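Local coordinates for prophage MuSo2, 43 kDa tail protein (PDB 3CDD), which probably serves as a trimeric baseplate hub protein of the tail of a Mu-like prophage, at the interface of chains A and B. Residues are numbered along the deposited sequence; one frame, centred on the assembly and turned at random. Chains: chain A/B, Prophage MuSo2, 43 kDa tail protein.

The interface of chains A and B. Residues chain A 80-84; chain B 201-205, 309, 311-312.
Strand 70-84 of chain A and strand 200-206 of chain B run antiparallel and join edge to edge, with paired backbone bonds at both ends of the patch. A:Trp80 and B:Phe205 exchange N-H and C=O in both directions, A:Trp80 N lying 2.8 Å from B:Phe205 O. A:Tyr84 and B:Ala201 do the same at the other end. Between them B:Gly203 N meets A:Pro82 O at 2.9 Å, almost in line with the C=O bond; A:Pro82 has no N-H to return. A water touches A:Tyr84 O and B:Ala201 O.

The A:Tyr84 ring crosses to chain B with CG wedged between the backbone N and C (chi1 58°). Its phenol hydroxyl meets the B:Asp309 carboxylate tip to tip, OH to OD2 2.5 Å. OD2 lies at the ring edge, but the hydroxyl comes from above the carboxylate plane. B:Asp309 OD1 accepts a hydrogen bond from the backbone N-H of B:Met312, N to OD1 3.1 Å, again from above the plane, which helps fix the carboxylate and the following loop. B:Ile311 CG2 packs on A:Tyr84 CD2 at 3.7 Å, and B:Ala201 CB touches CZ.

A:Trp80 holds CG anti to its backbone N (chi1 163°). Its indole NE1 gives a long but straight bond to B:Met312 O, 3.3 Å away and in the ring plane. The B:Phe205 ring lies alongside the indole. Selenomethionine B:Met312 bends its chain roughly perpendicular to A:Pro82, with its methyl CE also near the A:Tyr84 ring. A:Val81 CG2 lies over the rim of one face of the B:Arg204 guanidinium, the two side chains pointing the same way.

The contact extends a beta-sheet from one subunit into the next and probably helps hold the trimer together.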
# COMPACT_ATOMS: atom_id res chain seq x y z
N TRP A 80 23.13 -3.07 -3.77
CA TRP A 80 23.97 -2.30 -4.65
C TRP A 80 23.06 -1.77 -5.77
O TRP A 80 22.35 -2.53 -6.41
CB TRP A 80 25.08 -3.22 -5.20
CG TRP A 80 25.80 -2.71 -6.40
CD1 TRP A 80 25.82 -3.29 -7.64
CD2 TRP A 80 26.59 -1.51 -6.51
NE1 TRP A 80 26.58 -2.53 -8.50
CE2 TRP A 80 27.06 -1.44 -7.83
CE3 TRP A 80 26.94 -0.49 -5.60
CZ2 TRP A 80 27.89 -0.39 -8.28
CZ3 TRP A 80 27.77 0.56 -6.05
CH2 TRP A 80 28.23 0.59 -7.38
N VAL A 81 23.06 -0.46 -5.98
CA VAL A 81 22.03 0.19 -6.81
C VAL A 81 22.68 1.15 -7.82
O VAL A 81 22.69 2.34 -7.63
CB VAL A 81 20.93 0.87 -5.93
CG1 VAL A 81 19.70 1.36 -6.77
CG2 VAL A 81 20.49 -0.08 -4.80
N PRO A 82 23.23 0.60 -8.92
CA PRO A 82 23.82 1.46 -9.95
C PRO A 82 22.79 1.94 -10.97
O PRO A 82 21.80 1.23 -11.23
CB PRO A 82 24.81 0.53 -10.64
CG PRO A 82 24.16 -0.86 -10.54
CD PRO A 82 23.32 -0.84 -9.26
N SER A 83 23.02 3.12 -11.53
CA SER A 83 22.25 3.63 -12.66
C SER A 83 23.10 4.64 -13.39
O SER A 83 24.06 5.16 -12.83
CB SER A 83 20.96 4.30 -12.19
OG SER A 83 21.24 5.46 -11.42
N TYR A 84 22.76 4.93 -14.64
CA TYR A 84 23.45 5.97 -15.38
C TYR A 84 22.60 6.36 -16.58
O TYR A 84 21.62 5.69 -16.90
CB TYR A 84 24.83 5.48 -15.87
CG TYR A 84 24.75 4.24 -16.73
CD1 TYR A 84 24.50 4.33 -18.11
CD2 TYR A 84 24.90 2.96 -16.17
CE1 TYR A 84 24.39 3.20 -18.90
CE2 TYR A 84 24.81 1.81 -16.96
CZ TYR A 84 24.56 1.94 -18.31
OH TYR A 84 24.49 0.83 -19.10
N ALA B 201 20.36 3.23 -18.02
CA ALA B 201 20.15 1.92 -17.41
C ALA B 201 20.07 2.10 -15.92
O ALA B 201 20.59 3.07 -15.41
CB ALA B 201 21.27 0.94 -17.78
N ARG B 202 19.38 1.17 -15.26
CA ARG B 202 19.35 1.13 -13.81
C ARG B 202 19.27 -0.33 -13.37
O ARG B 202 18.71 -1.18 -14.09
CB ARG B 202 18.17 1.91 -13.24
CG ARG B 202 16.83 1.24 -13.47
CD ARG B 202 15.71 2.24 -13.19
NE ARG B 202 14.42 1.66 -13.52
CZ ARG B 202 13.40 1.51 -12.67
NH1 ARG B 202 13.51 1.93 -11.42
NH2 ARG B 202 12.27 0.95 -13.09
N GLY B 203 19.82 -0.60 -12.19
CA GLY B 203 19.86 -1.95 -11.63
C GLY B 203 19.71 -1.95 -10.11
O GLY B 203 19.80 -0.90 -9.48
N ARG B 204 19.47 -3.13 -9.55
CA ARG B 204 19.34 -3.33 -8.11
C ARG B 204 19.75 -4.78 -7.85
O ARG B 204 19.16 -5.70 -8.42
CB ARG B 204 17.90 -3.09 -7.62
CG ARG B 204 17.73 -3.31 -6.11
CD ARG B 204 16.38 -2.82 -5.57
NE ARG B 204 16.27 -1.36 -5.70
CZ ARG B 204 16.62 -0.49 -4.76
NH1 ARG B 204 17.08 -0.90 -3.58
NH2 ARG B 204 16.51 0.81 -4.99
N PHE B 205 20.78 -4.95 -7.02
CA PHE B 205 21.34 -6.26 -6.69
C PHE B 205 21.32 -6.36 -5.17
O PHE B 205 22.02 -5.60 -4.50
CB PHE B 205 22.77 -6.41 -7.23
CG PHE B 205 22.91 -6.12 -8.72
CD1 PHE B 205 23.11 -7.16 -9.63
CD2 PHE B 205 22.86 -4.81 -9.21
CE1 PHE B 205 23.26 -6.89 -11.02
CE2 PHE B 205 22.96 -4.52 -10.58
CZ PHE B 205 23.18 -5.56 -11.49
N ASP B 309 28.45 -4.26 -19.62
CA ASP B 309 28.14 -3.08 -18.87
C ASP B 309 28.95 -3.07 -17.58
O ASP B 309 28.59 -3.74 -16.61
CB ASP B 309 26.64 -3.02 -18.58
CG ASP B 309 26.21 -1.72 -17.92
OD1 ASP B 309 27.06 -1.07 -17.27
OD2 ASP B 309 25.01 -1.37 -18.03
N ILE B 311 29.46 -0.60 -15.56
CA ILE B 311 28.88 0.21 -14.49
C ILE B 311 27.96 -0.60 -13.58
O ILE B 311 28.07 -0.48 -12.37
CB ILE B 311 28.25 1.53 -14.97
CG1 ILE B 311 29.33 2.39 -15.65
CG2 ILE B 311 27.69 2.29 -13.77
CD1 ILE B 311 28.78 3.59 -16.36
N MSE B 312 27.09 -1.42 -14.16
CA MSE B 312 26.24 -2.36 -13.40
C MSE B 312 27.15 -3.42 -12.77
O MSE B 312 27.15 -3.63 -11.53
CB MSE B 312 25.31 -3.13 -14.33
CG MSE B 312 24.30 -2.36 -15.15
SE MSE B 312 22.71 -1.71 -14.17
CE MSE B 312 23.30 0.13 -14.08
O HOH W 1 18.94 5.81 -15.41